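Local coordinates for GTP-binding nuclear protein GSP1 (Encephalitozoon cuniculi, PDB 4DJT) that binds guanine nucleotide with magnesium and, as a Ran-family GTPase, probably serves protein import into the nucleus and RNA export from it, at residues Lys13-Gly18 and Ile83-Ala88; Ala46-Val51 and Lys62-Asp67. All blocks are in the same frame, centred on the assembly; numbering follows the deposited sequence.

Contact 1: Lys13-Gly18 and Ile83-Ala88; sequences KICLIG and IGASGA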
ATOM      1  N   LYS A  13       9.165  -2.587  -6.342  1.00 15.37           N
ATOM      2  CA  LYS A  13       8.857  -1.486  -5.438  1.00 14.75           C
ATOM      3  C   LYS A  13       7.371  -1.197  -5.466  1.00 14.56           C
ATOM      4  O   LYS A  13       6.775  -1.012  -6.559  1.00 15.07           O
ATOM      5  CB  LYS A  13       9.594  -0.228  -5.822  1.00 15.61           C
ATOM      6  CG  LYS A  13       9.119   1.011  -5.070  1.00 15.31           C
ATOM      7  CD  LYS A  13       9.884   2.230  -5.498  1.00 16.16           C
ATOM      8  CE  LYS A  13       9.346   3.504  -4.854  1.00 16.17           C
ATOM      9  NZ  LYS A  13      10.249   4.669  -5.098  1.00 16.53           N
ATOM     10  N   ILE A  14       6.783  -1.026  -4.284  1.00 12.86           N
ATOM     11  CA  ILE A  14       5.354  -0.722  -4.196  1.00 12.57           C
ATOM     12  C   ILE A  14       5.211   0.527  -3.330  1.00 12.52           C
ATOM     13  O   ILE A  14       5.789   0.583  -2.236  1.00 11.84           O
ATOM     14  CB  ILE A  14       4.541  -1.873  -3.537  1.00 12.33           C
ATOM     15  CG1 ILE A  14       4.689  -3.200  -4.314  1.00 12.67           C
ATOM     16  CG2 ILE A  14       3.089  -1.449  -3.318  1.00 12.27           C
ATOM     17  CD1 ILE A  14       4.123  -3.167  -5.706  1.00 12.10           C
ATOM     18  N   CYS A  15       4.404   1.486  -3.766  1.00 12.77           N
ATOM     19  CA  CYS A  15       4.096   2.671  -2.952  1.00 13.19           C
ATOM     20  C   CYS A  15       2.782   2.541  -2.232  1.00 13.70           C
ATOM     21  O   CYS A  15       1.753   2.232  -2.856  1.00 13.23           O
ATOM     22  CB  CYS A  15       4.027   3.935  -3.820  1.00 14.13           C
ATOM     23  SG  CYS A  15       5.634   4.375  -4.541  1.00 15.41           S
ATOM     24  N   LEU A  16       2.794   2.810  -0.928  1.00 13.20           N
ATOM     25  CA  LEU A  16       1.525   3.018  -0.195  1.00 14.37           C
ATOM     26  C   LEU A  16       1.114   4.460  -0.307  1.00 14.86           C
ATOM     27  O   LEU A  16       1.876   5.362   0.012  1.00 16.12           O
ATOM     28  CB  LEU A  16       1.659   2.660   1.289  1.00 14.92           C
ATOM     29  CG  LEU A  16       2.234   1.317   1.593  1.00 15.60           C
ATOM     30  CD1 LEU A  16       2.280   1.095   3.126  1.00 15.20           C
ATOM     31  CD2 LEU A  16       1.451   0.213   0.882  1.00 17.03           C
ATOM     32  N   ILE A  17      -0.112   4.672  -0.715  1.00 14.79           N
ATOM     33  CA  ILE A  17      -0.642   6.008  -0.867  1.00 15.66           C
ATOM     34  C   ILE A  17      -2.041   6.102  -0.300  1.00 15.84           C
ATOM     35  O   ILE A  17      -2.699   5.092  -0.050  1.00 15.41           O
ATOM     36  CB  ILE A  17      -0.630   6.435  -2.334  1.00 15.54           C
ATOM     37  CG1 ILE A  17      -1.192   5.352  -3.245  1.00 15.97           C
ATOM     38  CG2 ILE A  17       0.792   6.746  -2.737  1.00 16.64           C
ATOM     39  CD1 ILE A  17      -1.343   5.815  -4.710  1.00 16.30           C
ATOM     40  N   GLY A  18      -2.465   7.343  -0.076  1.00 16.48           N
ATOM     41  CA  GLY A  18      -3.722   7.619   0.576  1.00 16.96           C
ATOM     42  C   GLY A  18      -3.549   8.676   1.650  1.00 17.07           C
ATOM     43  O   GLY A  18      -2.435   8.935   2.114  1.00 17.47           O
ATOM     44  N   ILE A  83       9.007   7.313  -8.000  1.00 21.27           N
ATOM     45  CA  ILE A  83       9.876   6.855  -9.094  1.00 22.37           C
ATOM     46  C   ILE A  83      10.346   5.415  -8.900  1.00 21.69           C
ATOM     47  O   ILE A  83      10.766   5.026  -7.818  1.00 20.96           O
ATOM     48  CB  ILE A  83      11.119   7.754  -9.253  1.00 25.04           C
ATOM     49  CG1 ILE A  83      10.709   9.100  -9.850  1.00 25.96           C
ATOM     50  CG2 ILE A  83      12.154   7.088 -10.174  1.00 25.70           C
ATOM     51  CD1 ILE A  83      11.851  10.115  -9.968  1.00 27.51           C
ATOM     52  N   GLY A  84      10.252   4.622  -9.951  1.00 21.25           N
ATOM     53  CA  GLY A  84      10.709   3.247  -9.893  1.00 21.41           C
ATOM     54  C   GLY A  84       9.668   2.253  -9.376  1.00 20.24           C
ATOM     55  O   GLY A  84       9.935   1.048  -9.366  1.00 20.49           O
ATOM     56  N   ALA A  85       8.504   2.744  -8.932  1.00 18.28           N
ATOM     57  CA  ALA A  85       7.425   1.863  -8.431  1.00 17.15           C
ATOM     58  C   ALA A  85       6.872   1.011  -9.547  1.00 17.11           C
ATOM     59  O   ALA A  85       6.651   1.509 -10.665  1.00 17.29           O
ATOM     60  CB  ALA A  85       6.281   2.650  -7.792  1.00 16.17           C
ATOM     61  N   SER A  86       6.615  -0.253  -9.218  1.00 16.38           N
ATOM     62  CA  SER A  86       5.918  -1.173 -10.101  1.00 16.65           C
ATOM     63  C   SER A  86       4.425  -1.170  -9.839  1.00 15.79           C
ATOM     64  O   SER A  86       3.677  -1.689 -10.659  1.00 16.68           O
ATOM     65  CB  SER A  86       6.451  -2.600  -9.937  1.00 17.58           C
ATOM     66  OG  SER A  86       7.721  -2.742 -10.510  1.00 18.94           O
ATOM     67  N   GLY A  87       3.992  -0.652  -8.678  1.00 14.44           N
ATOM     68  CA  GLY A  87       2.596  -0.689  -8.287  1.00 13.91           C
ATOM     69  C   GLY A  87       2.354   0.167  -7.083  1.00 13.53           C
ATOM     70  O   GLY A  87       3.311   0.697  -6.505  1.00 13.96           O
ATOM     71  N   ALA A  88       1.077   0.308  -6.713  1.00 12.84           N
ATOM     72  CA  ALA A  88       0.672   1.082  -5.549  1.00 12.30           C
ATOM     73  C   ALA A  88      -0.470   0.366  -4.853  1.00 12.19           C
ATOM     74  O   ALA A  88      -1.283  -0.349  -5.497  1.00 12.09           O
ATOM     75  CB  ALA A  88       0.258   2.505  -5.940  1.00 12.66           C
TER
HETATM   76  O   HOH W   1       9.755  -1.840  -9.059  1.00 21.09           O
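K13 and I83 meet through a charged tip: NZ of K13 donates to the backbone O of I83 at 2.8 Å, the nitrogen lying 28° off the carbonyl plane. The lysine is extended all the way, beginning with CG anti to the backbone N (chi1 170°), and its methylenes run past the backbone of I83-A85. A second carbonyl, that of Y81, also accepts from NZ, while the ring of W66 adds a cation-pi contact, so the ammonium ties the turn after helix 79-82 to the sheet.

At the backbone of the same lysine, S86 N gives K13 O a 2.8 Å hydrogen bond, in the carbonyl plane. Beside it a water accepts from K13 N, donates to G84 O and hydrogen-bonds to S86 OG, bridging the two segments. Farther along, C15 N reaches G87 O at 3.1 Å, and the parallel pairing continues to A88, whose CA sits 3.1 Å from C15 O.

One face carries C15, I17 and A88: C15 SG packs on A85 CB at 3.7 Å, and I17 CD1 on A88 CB at 3.9 Å. F110 of helix 103-114 covers A85 and A88 there, and Y82 covers C15 and I17. On the other face, I14 CD1 lies 3.9 Å from G87 CA, the methyl resting on bare glycine backbone. This is the parallel core of the Ras-like G-domain, in which strand 11-17 lies beside strand 87-93 and leads into the P-loop, with G18 O accepting from K24 NZ.

Contact 2: Ala46-Val51 and Lys62-Asp67; sequences AVNHPV and KFNVWD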
ATOM      1  N   ALA A  46      10.715   8.572   3.726  1.00 17.31           N
ATOM      2  CA  ALA A  46      10.081   7.287   3.543  1.00 15.96           C
ATOM      3  C   ALA A  46      10.884   6.167   4.146  1.00 14.99           C
ATOM      4  O   ALA A  46      12.102   6.233   4.234  1.00 15.45           O
ATOM      5  CB  ALA A  46       9.853   7.022   2.062  1.00 16.09           C
ATOM      6  N   VAL A  47      10.157   5.154   4.607  1.00 14.09           N
ATOM      7  CA  VAL A  47      10.715   3.909   5.056  1.00 13.55           C
ATOM      8  C   VAL A  47      10.383   2.827   4.035  1.00 13.16           C
ATOM      9  O   VAL A  47       9.227   2.677   3.630  1.00 12.90           O
ATOM     10  CB  VAL A  47      10.101   3.500   6.424  1.00 13.35           C
ATOM     11  CG1 VAL A  47      10.479   2.068   6.806  1.00 13.45           C
ATOM     12  CG2 VAL A  47      10.526   4.493   7.501  1.00 13.91           C
ATOM     13  N   ASN A  48      11.390   2.062   3.638  1.00 13.12           N
ATOM     14  CA  ASN A  48      11.143   0.829   2.886  1.00 12.85           C
ATOM     15  C   ASN A  48      10.973  -0.365   3.792  1.00 12.40           C
ATOM     16  O   ASN A  48      11.841  -0.640   4.612  1.00 12.98           O
ATOM     17  CB  ASN A  48      12.268   0.494   1.920  1.00 13.26           C
ATOM     18  CG  ASN A  48      11.961  -0.762   1.132  1.00 13.27           C
ATOM     19  OD1 ASN A  48      10.981  -0.787   0.437  1.00 12.82           O
ATOM     20  ND2 ASN A  48      12.790  -1.804   1.258  1.00 13.62           N
ATOM     21  N   HIS A  49       9.885  -1.109   3.578  1.00 12.16           N
ATOM     22  CA  HIS A  49       9.581  -2.373   4.294  1.00 12.64           C
ATOM     23  C   HIS A  49       9.677  -3.541   3.352  1.00 12.67           C
ATOM     24  O   HIS A  49       8.786  -3.748   2.541  1.00 12.65           O
ATOM     25  CB  HIS A  49       8.151  -2.315   4.850  1.00 12.46           C
ATOM     26  CG  HIS A  49       7.929  -1.255   5.885  1.00 12.71           C
ATOM     27  ND1 HIS A  49       8.172  -1.462   7.194  1.00 13.45           N
ATOM     28  CD2 HIS A  49       7.408   0.038   5.782  1.00 12.28           C
ATOM     29  CE1 HIS A  49       7.831  -0.349   7.890  1.00 12.76           C
ATOM     30  NE2 HIS A  49       7.369   0.559   7.025  1.00 12.67           N
ATOM     31  N   PRO A  50      10.771  -4.297   3.407  1.00 13.40           N
ATOM     32  CA  PRO A  50      10.820  -5.513   2.573  1.00 14.02           C
ATOM     33  C   PRO A  50       9.936  -6.607   3.127  1.00 13.83           C
ATOM     34  O   PRO A  50      10.016  -6.928   4.319  1.00 13.62           O
ATOM     35  CB  PRO A  50      12.268  -5.956   2.627  1.00 14.95           C
ATOM     36  CG  PRO A  50      12.990  -4.973   3.450  1.00 14.91           C
ATOM     37  CD  PRO A  50      12.086  -3.932   3.975  1.00 13.76           C
ATOM     38  N   VAL A  51       9.102  -7.170   2.256  1.00 14.90           N
ATOM     39  CA  VAL A  51       8.310  -8.371   2.587  1.00 15.27           C
ATOM     40  C   VAL A  51       8.465  -9.424   1.455  1.00 16.17           C
ATOM     41  O   VAL A  51       8.189  -9.149   0.273  1.00 17.17           O
ATOM     42  CB  VAL A  51       6.834  -8.050   2.896  1.00 15.50           C
ATOM     43  CG1 VAL A  51       6.136  -7.350   1.716  1.00 14.81           C
ATOM     44  CG2 VAL A  51       6.089  -9.314   3.300  1.00 15.84           C
ATOM     45  N   LYS A  62       9.827 -10.603  -3.626  1.00 18.60           N
ATOM     46  CA  LYS A  62      10.080  -9.572  -2.610  1.00 18.82           C
ATOM     47  C   LYS A  62       9.448  -8.268  -3.035  1.00 17.01           C
ATOM     48  O   LYS A  62       9.685  -7.769  -4.167  1.00 17.22           O
ATOM     49  CB  LYS A  62      11.588  -9.359  -2.344  1.00 20.21           C
ATOM     50  CG  LYS A  62      11.843  -8.213  -1.342  1.00 21.11           C
ATOM     51  CD  LYS A  62      13.330  -7.971  -1.087  1.00 23.23           C
ATOM     52  CE  LYS A  62      13.903  -9.023  -0.196  1.00 24.04           C
ATOM     53  NZ  LYS A  62      15.384  -8.906  -0.186  1.00 25.75           N
ATOM     54  N   PHE A  63       8.627  -7.719  -2.142  1.00 15.44           N
ATOM     55  CA  PHE A  63       8.080  -6.384  -2.324  1.00 14.16           C
ATOM     56  C   PHE A  63       8.841  -5.409  -1.410  1.00 14.59           C
ATOM     57  O   PHE A  63       8.944  -5.612  -0.200  1.00 14.72           O
ATOM     58  CB  PHE A  63       6.589  -6.384  -1.973  1.00 13.57           C
ATOM     59  CG  PHE A  63       5.765  -7.298  -2.848  1.00 13.00           C
ATOM     60  CD1 PHE A  63       5.348  -6.881  -4.099  1.00 13.33           C
ATOM     61  CD2 PHE A  63       5.392  -8.553  -2.409  1.00 13.34           C
ATOM     62  CE1 PHE A  63       4.543  -7.692  -4.909  1.00 13.23           C
ATOM     63  CE2 PHE A  63       4.599  -9.376  -3.193  1.00 13.11           C
ATOM     64  CZ  PHE A  63       4.180  -8.962  -4.450  1.00 13.04           C
ATOM     65  N   ASN A  64       9.341  -4.334  -1.996  1.00 14.40           N
ATOM     66  CA  ASN A  64       9.931  -3.264  -1.220  1.00 13.99           C
ATOM     67  C   ASN A  64       8.892  -2.199  -1.115  1.00 13.06           C
ATOM     68  O   ASN A  64       8.650  -1.444  -2.083  1.00 12.66           O
ATOM     69  CB  ASN A  64      11.200  -2.756  -1.927  1.00 14.79           C
ATOM     70  CG  ASN A  64      12.376  -3.687  -1.727  1.00 15.41           C
ATOM     71  OD1 ASN A  64      12.625  -4.187  -0.608  1.00 14.94           O
ATOM     72  ND2 ASN A  64      13.130  -3.928  -2.811  1.00 15.61           N
ATOM     73  N   VAL A  65       8.182  -2.199   0.019  1.00 12.80           N
ATOM     74  CA  VAL A  65       6.988  -1.411   0.172  1.00 12.12           C
ATOM     75  C   VAL A  65       7.340  -0.092   0.884  1.00 12.21           C
ATOM     76  O   VAL A  65       7.834  -0.099   1.992  1.00 11.90           O
ATOM     77  CB  VAL A  65       5.883  -2.187   0.961  1.00 12.23           C
ATOM     78  CG1 VAL A  65       4.579  -1.388   0.938  1.00 11.89           C
ATOM     79  CG2 VAL A  65       5.699  -3.569   0.385  1.00 12.09           C
ATOM     80  N   TRP A  66       7.168   1.036   0.183  1.00 12.42           N
ATOM     81  CA  TRP A  66       7.483   2.360   0.737  1.00 12.67           C
ATOM     82  C   TRP A  66       6.334   2.938   1.455  1.00 12.57           C
ATOM     83  O   TRP A  66       5.199   2.906   0.958  1.00 13.02           O
ATOM     84  CB  TRP A  66       7.900   3.312  -0.371  1.00 13.32           C
ATOM     85  CG  TRP A  66       9.273   3.025  -0.878  1.00 13.94           C
ATOM     86  CD1 TRP A  66       9.894   1.792  -0.988  1.00 14.24           C
ATOM     87  CD2 TRP A  66      10.249   3.988  -1.366  1.00 14.71           C
ATOM     88  NE1 TRP A  66      11.165   1.943  -1.459  1.00 14.69           N
ATOM     89  CE2 TRP A  66      11.421   3.229  -1.734  1.00 14.89           C
ATOM     90  CE3 TRP A  66      10.249   5.372  -1.544  1.00 15.01           C
ATOM     91  CZ2 TRP A  66      12.561   3.838  -2.243  1.00 15.46           C
ATOM     92  CZ3 TRP A  66      11.389   5.972  -2.062  1.00 15.56           C
ATOM     93  CH2 TRP A  66      12.519   5.224  -2.409  1.00 15.64           C
ATOM     94  N   ASP A  67       6.602   3.475   2.632  1.00 12.44           N
ATOM     95  CA  ASP A  67       5.583   4.164   3.449  1.00 12.61           C
ATOM     96  C   ASP A  67       6.123   5.525   3.747  1.00 12.99           C
ATOM     97  O   ASP A  67       7.335   5.676   3.900  1.00 14.44           O
ATOM     98  CB  ASP A  67       5.370   3.417   4.772  1.00 12.64           C
ATOM     99  CG  ASP A  67       4.255   4.003   5.628  1.00 12.61           C
ATOM    100  OD1 ASP A  67       3.323   4.564   5.048  1.00 12.57           O
ATOM    101  OD2 ASP A  67       4.285   3.812   6.899  1.00 12.73           O
TER
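H49 N donates to V65 O at 2.8 Å, and V65 N returns a bond to H49 O from well above that carbonyl's plane. Two more reciprocal pairs, V47 with D67 and V51 with F63, complete an antiparallel ladder of six backbone bonds.

Between the hydrogen-bonded pairs, one face carries N48, P50, N64 and W66. N48 CG stands anti to the backbone N (chi1 -178°), and ND2 donates to N64 OD1 at 3.0 Å; the bond lies near the N48 amide plane but reaches N64 from above its carbonyl plane, the two amides being 66° apart. N48 OD1 lies 3.1 Å from W66 CD1, and A46 CB touches CE3 of the same indole at 4.0 Å.

The other face is apolar at one end, where V51 CG1 packs on F63 CB at 3.8 Å and on V65 CG2 at 4.0 Å. At the other end, V47 CG1 of the same strand lies over one face of the H49 ring, toward its rim, and D67 CB sits at the edge. Y194 OH bonds both H49 NE2 and D67 OD2; K38 NZ bonds H49 ND1. Through OD2 and T25 OG1, D67 ties the hairpin to the nucleotide site, its nearest side-chain atom about 4 Å from the magnesium, consistent with a second-shell position.

From the N terminus the chain first lays down strand 11-17, whose residues K13-G18 form half of contact 1, and then passes through the P-loop and helix 24-28 to strand 46-54. Contact 2 closes the short hairpin in which 46-51 meets 62-67. The end of the predicted switch II region, carried by 83-86, then returns the chain to 13-18, so contact 1 closes the longer loop and encloses contact 2. Spatially, strand 11-17 stands between the two partners: I14 exchanges probable backbone hydrogen bonds with N64 and W66, and L16 CD2 packs on V65 CG1. The antiparallel hairpin thus joins the parallel strands in one continuous sheet.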